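Local coordinates for teichoic acid biosynthesis protein F (Staphylococcus epidermidis, PDB 3L7I) that belongs to a transferase family of the GT-B clan and takes part in teichoic acid biosynthesis, at residues Y481-R487 against R503-Y509; R511-V516 against D629-L633; P545-D549 against T621-S625. One frame throughout, in Å; residues are numbered along the deposited sequence.

In the fold
Along the modelled chain, contact 1 closes first: helix 487-496 connects strands 481-484 and 504-506, the last two of the first parallel sheet, and the strands pair side by side. Only a few residues on, 511-516 opens contact 2; its far side, 629-633, more than a hundred residues later, begins in helix 626-630 and continues as a 3-10 turn. Contact 3 is nested inside that long loop and joins the loops after strands 539-543 and 618-621 of the second sheet. Contacts 1 and 2 meet by packing of Tyr509 on Asp629, while contact 3 adjoins contact 2 only along the chain. Contact 2 alone brings the segment following the first sheet against a helix of the second domain.

Contact 1: residues Y481-R487 against R503-Y509; sequences YLISPNR and RILEIGY
Glu506 grips Arg487 at the end of a parallel strand pair: NH1 of Arg487 reaches Glu506 OE2 at 2.8 Å in a salt bridge. The oxygen lies near the guanidinium plane, but the nitrogen sits above the carboxylate, and the two planes are 55° apart. Thr490 OG1 is a second partner of the same OE2.

On the other side of the sheet Ile483 does the packing. Its CG2, anti to the backbone N, runs out to Ile507 CG1 at 4.2 Å and lies equally far from Tyr509 CD1. Leu505 shares that side and lays CD2 4.1 Å from Tyr481 CD1, obliquely to the ring.

The backbone ladder confirms the parallel register. Leu505 N donates to Leu482 O (2.8 Å, 162° at the hydrogen) and its O accepts from Ser484 N; beyond the strand, Gly508 N reaches Ser484 O at 3.1 Å.

Strand 438-441 pairs with the other side of 481-484, which makes 504-506 the edge strand within this chain. Helix 706-721 packs on Ile483 and Leu505 through Ile710 and Tyr709, whereas helix 487-496, the connection of this beta-alpha-beta unit, covers Leu482 and Ile504 with Phe493 and Thr490.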
loop_
_atom_site.group_PDB
_atom_site.type_symbol
_atom_site.label_atom_id
_atom_site.label_comp_id
_atom_site.label_asym_id
_atom_site.label_seq_id
_atom_site.Cartn_x
_atom_site.Cartn_y
_atom_site.Cartn_z
ATOM N N TYR A 481 -14.336 -10.339 37.722
ATOM C CA TYR A 481 -14.568 -11.170 38.899
ATOM C C TYR A 481 -13.595 -12.350 38.897
ATOM O O TYR A 481 -13.295 -12.905 37.846
ATOM C CB TYR A 481 -16.003 -11.676 38.907
ATOM C CG TYR A 481 -17.027 -10.595 39.195
ATOM C CD1 TYR A 481 -16.966 -9.837 40.367
ATOM C CD2 TYR A 481 -18.066 -10.337 38.307
ATOM C CE1 TYR A 481 -17.914 -8.856 40.638
ATOM C CE2 TYR A 481 -19.005 -9.363 38.573
ATOM C CZ TYR A 481 -18.928 -8.626 39.736
ATOM O OH TYR A 481 -19.875 -7.656 39.981
ATOM N N LEU A 482 -13.088 -12.704 40.075
ATOM C CA LEU A 482 -12.228 -13.858 40.268
ATOM C C LEU A 482 -12.729 -14.677 41.456
ATOM O O LEU A 482 -12.936 -14.149 42.559
ATOM C CB LEU A 482 -10.799 -13.415 40.531
ATOM C CG LEU A 482 -9.870 -14.563 40.880
ATOM C CD1 LEU A 482 -10.004 -15.634 39.839
ATOM C CD2 LEU A 482 -8.468 -14.071 40.942
ATOM N N ILE A 483 -12.924 -15.975 41.241
ATOM C CA ILE A 483 -13.464 -16.829 42.294
ATOM C C ILE A 483 -12.371 -17.274 43.252
ATOM O O ILE A 483 -11.239 -17.555 42.831
ATOM C CB ILE A 483 -14.169 -18.036 41.706
ATOM C CG1 ILE A 483 -15.439 -17.590 40.980
ATOM C CG2 ILE A 483 -14.518 -19.032 42.788
ATOM C CD1 ILE A 483 -16.406 -18.713 40.699
ATOM N N SER A 484 -12.693 -17.335 44.541
ATOM C CA SER A 484 -11.738 -17.863 45.512
ATOM C C SER A 484 -12.338 -18.964 46.382
ATOM O O SER A 484 -13.484 -18.848 46.846
ATOM C CB SER A 484 -11.184 -16.749 46.400
ATOM O OG SER A 484 -10.120 -17.223 47.208
ATOM N N PRO A 485 -11.561 -20.039 46.603
ATOM C CA PRO A 485 -11.924 -21.213 47.407
ATOM C C PRO A 485 -11.700 -21.015 48.914
ATOM O O PRO A 485 -12.369 -21.679 49.716
ATOM C CB PRO A 485 -10.978 -22.307 46.892
ATOM C CG PRO A 485 -10.320 -21.756 45.701
ATOM C CD PRO A 485 -10.325 -20.268 45.851
ATOM N N ASN A 486 -10.778 -20.127 49.289
ATOM C CA ASN A 486 -10.391 -19.939 50.692
ATOM C C ASN A 486 -9.550 -18.677 50.905
ATOM O O ASN A 486 -9.045 -18.098 49.951
ATOM C CB ASN A 486 -9.634 -21.172 51.208
ATOM C CG ASN A 486 -8.823 -21.852 50.119
ATOM O OD1 ASN A 486 -7.772 -21.360 49.699
ATOM N ND2 ASN A 486 -9.318 -22.986 49.644
ATOM N N ARG A 487 -9.388 -18.256 52.157
ATOM C CA ARG A 487 -8.636 -17.040 52.440
ATOM C C ARG A 487 -7.200 -17.149 51.970
ATOM O O ARG A 487 -6.626 -16.187 51.476
ATOM C CB ARG A 487 -8.677 -16.699 53.923
ATOM C CG ARG A 487 -8.143 -15.315 54.204
ATOM C CD ARG A 487 -8.957 -14.251 53.468
ATOM N NE ARG A 487 -9.728 -13.414 54.392
ATOM C CZ ARG A 487 -11.054 -13.444 54.542
ATOM N NH1 ARG A 487 -11.802 -14.273 53.815
ATOM N NH2 ARG A 487 -11.636 -12.628 55.424
ATOM N N ARG A 503 -12.319 -7.550 43.946
ATOM C CA ARG A 503 -12.759 -8.282 42.760
ATOM C C ARG A 503 -12.877 -9.791 42.989
ATOM O O ARG A 503 -13.361 -10.525 42.136
ATOM C CB ARG A 503 -11.817 -8.005 41.588
ATOM C CG ARG A 503 -12.301 -6.944 40.649
ATOM C CD ARG A 503 -11.148 -6.322 39.929
ATOM N NE ARG A 503 -11.573 -5.732 38.666
ATOM C CZ ARG A 503 -11.085 -4.594 38.164
ATOM N NH1 ARG A 503 -10.168 -3.900 38.847
ATOM N NH2 ARG A 503 -11.526 -4.138 36.987
ATOM N N ILE A 504 -12.428 -10.243 44.151
ATOM C CA ILE A 504 -12.457 -11.648 44.498
ATOM C C ILE A 504 -13.786 -12.041 45.142
ATOM O O ILE A 504 -14.264 -11.367 46.064
ATOM C CB ILE A 504 -11.317 -11.955 45.449
ATOM C CG1 ILE A 504 -9.993 -11.824 44.696
ATOM C CG2 ILE A 504 -11.484 -13.341 46.042
ATOM C CD1 ILE A 504 -8.791 -11.600 45.584
ATOM N N LEU A 505 -14.396 -13.115 44.650
ATOM C CA LEU A 505 -15.584 -13.667 45.302
ATOM C C LEU A 505 -15.199 -14.946 46.032
ATOM O O LEU A 505 -15.013 -15.995 45.400
ATOM C CB LEU A 505 -16.657 -13.991 44.277
ATOM C CG LEU A 505 -17.022 -12.926 43.258
ATOM C CD1 LEU A 505 -18.092 -13.449 42.326
ATOM C CD2 LEU A 505 -17.501 -11.716 44.000
ATOM N N GLU A 506 -15.052 -14.866 47.351
ATOM C CA GLU A 506 -14.698 -16.037 48.141
ATOM C C GLU A 506 -15.925 -16.865 48.348
ATOM O O GLU A 506 -16.627 -16.674 49.321
ATOM C CB GLU A 506 -14.205 -15.615 49.506
ATOM C CG GLU A 506 -12.730 -15.780 49.712
ATOM C CD GLU A 506 -12.389 -15.974 51.176
ATOM O OE1 GLU A 506 -13.298 -16.320 51.978
ATOM O OE2 GLU A 506 -11.211 -15.768 51.520
ATOM N N ILE A 507 -16.201 -17.790 47.446
ATOM C CA ILE A 507 -17.466 -18.504 47.534
ATOM C C ILE A 507 -17.317 -19.996 47.329
ATOM O O ILE A 507 -18.231 -20.742 47.636
ATOM C CB ILE A 507 -18.475 -17.972 46.514
ATOM C CG1 ILE A 507 -17.876 -18.028 45.097
ATOM C CG2 ILE A 507 -18.918 -16.560 46.885
ATOM C CD1 ILE A 507 -18.875 -17.679 44.009
ATOM N N GLY A 508 -16.161 -20.420 46.808
ATOM C CA GLY A 508 -15.882 -21.828 46.574
ATOM C C GLY A 508 -16.111 -22.164 45.119
ATOM O O GLY A 508 -16.714 -21.389 44.385
ATOM N N TYR A 509 -15.623 -23.318 44.689
ATOM C CA TYR A 509 -15.696 -23.699 43.278
ATOM C C TYR A 509 -17.045 -24.296 42.888
ATOM O O TYR A 509 -17.562 -25.207 43.544
ATOM C CB TYR A 509 -14.562 -24.657 42.925
ATOM C CG TYR A 509 -13.244 -23.965 42.812
ATOM C CD1 TYR A 509 -13.109 -22.873 41.974
ATOM C CD2 TYR A 509 -12.134 -24.389 43.531
ATOM C CE1 TYR A 509 -11.919 -22.210 41.846
ATOM C CE2 TYR A 509 -10.921 -23.726 43.409
ATOM C CZ TYR A 509 -10.825 -22.629 42.559
ATOM O OH TYR A 509 -9.655 -21.916 42.392
#

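Contact 2: residues R511-V516 against D629-L633; sequences RNDVLV and DYGIL
Arg511 and Asn512 converge on the carboxylate of Asp629, and this polar cluster, with the packing of Leu515 on Ile632 beneath it, forms the buried part of the contact. NH2 of Arg511 forms a salt bridge with Asp629 OD2 at 2.7 Å and lies almost as near Asp629 OD1; the carboxylate carbon lies in the guanidinium plane, yet the two planes are 65° apart. Bends at chi2 and chi3 fold the arginine chain over to reach it. Asn512 ND2 adds a hydrogen bond of 3.2 Å to Asp629 OD2, which lies within 1° of the Asn512 amide plane and accepts on its anti lone pair. All three residues are buried, so the charges probably compensate one another, and Asp367 binds Arg511 through NE as a second carboxylate.

Beneath this cluster the packing is mostly apolar. The Ile632 side chain crosses that of Asn512 at a slant, CD1 coming within 3.5 Å of Asn512 ND2. The same Ile632 CD1 is 3.9 Å from Leu515 CD1, a methyl that also rests on the carbonyl of Asp629.

The margin is formed by Val516 and Leu633, both partly exposed, and few atoms meet there. Val516 brings just CG2 against Ile632 CG2, at 3.7 Å, and Leu633 takes part mainly through CD2, 3.7 Å from Leu515 O.

Residues 511-516 follow the last strand of the first sheet and precede the first strand of the second, whereas 629-633 belongs to the region of helix 626-630. The contact thus joins the connection between the two sheets to the second domain, an arrangement consistent with the paired Rossmann-like domains of a GT-B fold.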
loop_
_atom_site.group_PDB
_atom_site.type_symbol
_atom_site.label_atom_id
_atom_site.label_comp_id
_atom_site.label_asym_id
_atom_site.label_seq_id
_atom_site.Cartn_x
_atom_site.Cartn_y
_atom_site.Cartn_z
ATOM N N ARG A 511 -17.530 -26.230 40.623
ATOM C CA ARG A 511 -17.232 -27.608 40.249
ATOM C C ARG A 511 -17.224 -28.484 41.480
ATOM O O ARG A 511 -17.288 -29.713 41.378
ATOM C CB ARG A 511 -15.851 -27.682 39.622
ATOM C CG ARG A 511 -14.812 -27.044 40.500
ATOM C CD ARG A 511 -13.595 -27.898 40.666
ATOM N NE ARG A 511 -12.495 -27.357 39.885
ATOM C CZ ARG A 511 -11.223 -27.345 40.291
ATOM N NH1 ARG A 511 -10.282 -26.816 39.503
ATOM N NH2 ARG A 511 -10.895 -27.853 41.481
ATOM N N ASN A 512 -17.118 -27.839 42.641
ATOM C CA ASN A 512 -17.067 -28.536 43.918
ATOM C C ASN A 512 -18.454 -28.737 44.526
ATOM O O ASN A 512 -18.613 -29.536 45.448
ATOM C CB ASN A 512 -16.146 -27.807 44.905
ATOM C CG ASN A 512 -14.656 -28.057 44.636
ATOM O OD1 ASN A 512 -14.291 -28.948 43.875
ATOM N ND2 ASN A 512 -13.793 -27.255 45.274
ATOM N N ASP A 513 -19.450 -28.032 43.986
ATOM C CA ASP A 513 -20.828 -28.083 44.483
ATOM C C ASP A 513 -21.263 -29.518 44.792
ATOM O O ASP A 513 -21.675 -29.827 45.923
ATOM C CB ASP A 513 -21.806 -27.448 43.478
ATOM C CG ASP A 513 -21.863 -25.904 43.566
ATOM O OD1 ASP A 513 -21.240 -25.315 44.486
ATOM O OD2 ASP A 513 -22.548 -25.284 42.703
ATOM N N VAL A 514 -21.163 -30.391 43.788
ATOM C CA VAL A 514 -21.551 -31.801 43.929
ATOM C C VAL A 514 -20.904 -32.514 45.132
ATOM O O VAL A 514 -21.494 -33.438 45.686
ATOM C CB VAL A 514 -21.241 -32.624 42.637
ATOM C CG1 VAL A 514 -22.439 -32.708 41.717
ATOM C CG2 VAL A 514 -20.053 -32.041 41.926
ATOM N N LEU A 515 -19.686 -32.119 45.512
ATOM C CA LEU A 515 -19.011 -32.771 46.631
ATOM C C LEU A 515 -19.755 -32.440 47.922
ATOM O O LEU A 515 -19.791 -33.222 48.876
ATOM C CB LEU A 515 -17.545 -32.356 46.706
ATOM C CG LEU A 515 -16.716 -32.621 45.444
ATOM C CD1 LEU A 515 -15.303 -32.156 45.658
ATOM C CD2 LEU A 515 -16.723 -34.090 45.038
ATOM N N VAL A 516 -20.382 -31.276 47.935
ATOM C CA VAL A 516 -21.140 -30.849 49.100
ATOM C C VAL A 516 -22.599 -31.344 49.075
ATOM O O VAL A 516 -23.105 -31.860 50.082
ATOM C CB VAL A 516 -21.095 -29.330 49.235
ATOM C CG1 VAL A 516 -22.191 -28.854 50.160
ATOM C CG2 VAL A 516 -19.729 -28.889 49.732
ATOM N N ASP A 629 -9.418 -30.142 46.725
ATOM C CA ASP A 629 -10.787 -30.388 46.306
ATOM C C ASP A 629 -11.332 -31.563 47.086
ATOM O O ASP A 629 -12.370 -31.475 47.756
ATOM C CB ASP A 629 -10.843 -30.732 44.819
ATOM C CG ASP A 629 -10.451 -29.567 43.935
ATOM O OD1 ASP A 629 -9.559 -29.760 43.078
ATOM O OD2 ASP A 629 -11.032 -28.462 44.096
ATOM N N TYR A 630 -10.612 -32.673 46.984
ATOM C CA TYR A 630 -11.030 -33.937 47.574
ATOM C C TYR A 630 -11.273 -33.778 49.070
ATOM O O TYR A 630 -12.106 -34.470 49.648
ATOM C CB TYR A 630 -9.986 -35.008 47.278
ATOM C CG TYR A 630 -10.373 -36.348 47.769
ATOM C CD1 TYR A 630 -11.385 -37.061 47.157
ATOM C CD2 TYR A 630 -9.743 -36.910 48.863
ATOM C CE1 TYR A 630 -11.764 -38.325 47.635
ATOM C CE2 TYR A 630 -10.107 -38.162 49.346
ATOM C CZ TYR A 630 -11.111 -38.861 48.726
ATOM O OH TYR A 630 -11.470 -40.089 49.197
ATOM N N GLY A 631 -10.561 -32.826 49.671
ATOM C CA GLY A 631 -10.641 -32.537 51.097
ATOM C C GLY A 631 -12.007 -32.114 51.619
ATOM O O GLY A 631 -12.283 -32.197 52.813
ATOM N N ILE A 632 -12.875 -31.659 50.731
ATOM C CA ILE A 632 -14.207 -31.326 51.159
ATOM C C ILE A 632 -14.893 -32.571 51.719
ATOM O O ILE A 632 -15.775 -32.469 52.582
ATOM C CB ILE A 632 -15.034 -30.780 50.005
ATOM C CG1 ILE A 632 -14.402 -29.488 49.461
ATOM C CG2 ILE A 632 -16.470 -30.566 50.455
ATOM C CD1 ILE A 632 -14.929 -29.069 48.086
ATOM N N LEU A 633 -14.484 -33.747 51.244
ATOM C CA LEU A 633 -15.141 -34.994 51.639
ATOM C C LEU A 633 -14.688 -35.537 53.002
ATOM O O LEU A 633 -15.321 -36.456 53.543
ATOM C CB LEU A 633 -14.999 -36.065 50.544
ATOM C CG LEU A 633 -15.654 -35.742 49.194
ATOM C CD1 LEU A 633 -15.138 -36.668 48.042
ATOM C CD2 LEU A 633 -17.161 -35.765 49.298
#

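Contact 3: residues P545-D549 against T621-S625; sequences PTWRD and TDYSS. With SO4 (sulfate ion), chain G.
Pro545 meets Asp622 where two loops leave the carboxyl ends of adjacent parallel strands, 539-543 and 618-621. With the strand order 3-2-1-4 this is the topological switch point of a Rossmann-like domain, here the second domain of the GT-B fold. The proline lies beside the carboxylate, its CB 3.3 Å from Asp622 OD1.

Thr546 follows and holds the other oxygen twice: its OG1 bonds to Asp622 OD2 at 2.7 Å and its backbone N reaches the same OD2 at 3.2 Å, nearly straight at 166°. A chi1 of 40° swings OG1 between the backbone N and the carbonyl carbon, which puts hydroxyl and amide together on the syn side of OD2. Tyr623 N takes the anti side, making three donors to one oxygen and probably fixing the rotation of the carboxylate.

Two residues on, Arg548 NH2 forms a salt bridge with Asp622 OD1 at 2.6 Å, approaching from above the carboxylate. NH1 comes near Tyr623 CE1, with guanidinium and ring planes 70° apart, and pairs with Asp643, which also bonds to the tyrosine hydroxyl.

Beyond these side chains a sulfate ion, probably from the crystallisation liquor, sits by the start of helix 626-630. Ser624 OG, which caps Val626 N, donates to sulfate O4 at 3.2 Å, and Ser625 N reaches the same O4 at 2.6 Å.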
loop_
_atom_site.group_PDB
_atom_site.type_symbol
_atom_site.label_atom_id
_atom_site.label_comp_id
_atom_site.label_asym_id
_atom_site.label_seq_id
_atom_site.Cartn_x
_atom_site.Cartn_y
_atom_site.Cartn_z
ATOM N N PRO A 545 -1.264 -38.712 40.300
ATOM C CA PRO A 545 0.065 -38.128 40.451
ATOM C C PRO A 545 0.270 -37.021 39.443
ATOM O O PRO A 545 -0.180 -37.152 38.302
ATOM C CB PRO A 545 0.992 -39.288 40.071
ATOM C CG PRO A 545 0.099 -40.404 39.555
ATOM C CD PRO A 545 -1.263 -39.862 39.384
ATOM N N THR A 546 0.966 -35.957 39.813
ATOM C CA THR A 546 1.286 -34.954 38.796
ATOM C C THR A 546 2.287 -35.465 37.769
ATOM O O THR A 546 3.023 -36.424 38.014
ATOM C CB THR A 546 1.877 -33.674 39.382
ATOM O OG1 THR A 546 2.779 -34.020 40.437
ATOM C CG2 THR A 546 0.770 -32.769 39.884
ATOM N N TRP A 547 2.319 -34.770 36.632
ATOM C CA TRP A 547 3.209 -35.096 35.532
ATOM C C TRP A 547 4.637 -34.741 35.893
ATOM O O TRP A 547 4.876 -33.819 36.674
ATOM C CB TRP A 547 2.771 -34.373 34.259
ATOM C CG TRP A 547 3.836 -34.317 33.229
ATOM C CD1 TRP A 547 4.849 -33.413 33.157
ATOM C CD2 TRP A 547 4.019 -35.208 32.135
ATOM N NE1 TRP A 547 5.648 -33.680 32.085
ATOM C CE2 TRP A 547 5.162 -34.784 31.435
ATOM C CE3 TRP A 547 3.335 -36.333 31.677
ATOM C CZ2 TRP A 547 5.634 -35.429 30.300
ATOM C CZ3 TRP A 547 3.804 -36.978 30.546
ATOM C CH2 TRP A 547 4.941 -36.523 29.870
ATOM N N ARG A 548 5.574 -35.494 35.322
ATOM C CA ARG A 548 7.000 -35.285 35.538
ATOM C C ARG A 548 7.802 -35.500 34.249
ATOM O O ARG A 548 7.857 -36.613 33.718
ATOM C CB ARG A 548 7.505 -36.223 36.640
ATOM C CG ARG A 548 7.140 -35.759 38.031
ATOM C CD ARG A 548 7.270 -36.867 39.033
ATOM N NE ARG A 548 5.986 -37.485 39.349
ATOM C CZ ARG A 548 5.420 -37.486 40.557
ATOM N NH1 ARG A 548 6.026 -36.904 41.579
ATOM N NH2 ARG A 548 4.247 -38.077 40.741
ATOM N N ASP A 549 8.422 -34.433 33.754
ATOM C CA ASP A 549 9.225 -34.491 32.531
ATOM C C ASP A 549 10.301 -35.566 32.628
ATOM O O ASP A 549 10.626 -36.237 31.651
ATOM C CB ASP A 549 9.882 -33.138 32.270
ATOM C CG ASP A 549 8.991 -31.971 32.663
ATOM O OD1 ASP A 549 8.550 -31.906 33.838
ATOM O OD2 ASP A 549 8.735 -31.110 31.795
ATOM N N THR A 621 -2.170 -39.085 45.970
ATOM C CA THR A 621 -1.639 -38.067 45.090
ATOM C C THR A 621 -0.221 -37.691 45.548
ATOM O O THR A 621 0.372 -38.411 46.356
ATOM C CB THR A 621 -2.586 -36.880 45.052
ATOM O OG1 THR A 621 -2.175 -35.994 44.015
ATOM C CG2 THR A 621 -2.596 -36.153 46.396
ATOM N N ASP A 622 0.344 -36.608 45.015
ATOM C CA ASP A 622 1.636 -36.134 45.504
ATOM C C ASP A 622 1.714 -34.623 45.652
ATOM O O ASP A 622 1.612 -34.120 46.767
ATOM C CB ASP A 622 2.793 -36.663 44.660
ATOM C CG ASP A 622 2.514 -36.589 43.193
ATOM O OD1 ASP A 622 2.413 -37.656 42.572
ATOM O OD2 ASP A 622 2.388 -35.472 42.648
ATOM N N TYR A 623 1.904 -33.908 44.539
ATOM C CA TYR A 623 1.932 -32.448 44.537
ATOM C C TYR A 623 0.825 -31.938 43.639
ATOM O O TYR A 623 1.057 -31.585 42.494
ATOM C CB TYR A 623 3.272 -31.940 44.000
ATOM C CG TYR A 623 4.394 -32.852 44.348
ATOM C CD1 TYR A 623 5.045 -33.584 43.363
ATOM C CD2 TYR A 623 4.775 -33.031 45.684
ATOM C CE1 TYR A 623 6.068 -34.457 43.695
ATOM C CE2 TYR A 623 5.789 -33.900 46.029
ATOM C CZ TYR A 623 6.439 -34.614 45.035
ATOM O OH TYR A 623 7.458 -35.483 45.372
ATOM N N SER A 624 -0.394 -31.879 44.132
ATOM C CA SER A 624 -1.462 -31.481 43.247
ATOM C C SER A 624 -2.508 -30.701 43.982
ATOM O O SER A 624 -2.839 -31.002 45.129
ATOM C CB SER A 624 -2.092 -32.704 42.595
ATOM O OG SER A 624 -3.179 -32.316 41.780
ATOM N N SER A 625 -3.033 -29.701 43.298
ATOM C CA SER A 625 -4.129 -28.905 43.798
ATOM C C SER A 625 -5.417 -29.724 43.969
ATOM O O SER A 625 -6.389 -29.220 44.534
ATOM C CB SER A 625 -4.371 -27.729 42.848
ATOM O OG SER A 625 -5.741 -27.367 42.818
HETATM S S SO4 G . -1.397 -28.947 39.985
HETATM O O1 SO4 G . -1.203 -29.911 38.893
HETATM O O2 SO4 G . -0.179 -28.885 40.799
HETATM O O3 SO4 G . -1.677 -27.617 39.444
HETATM O O4 SO4 G . -2.527 -29.375 40.809
#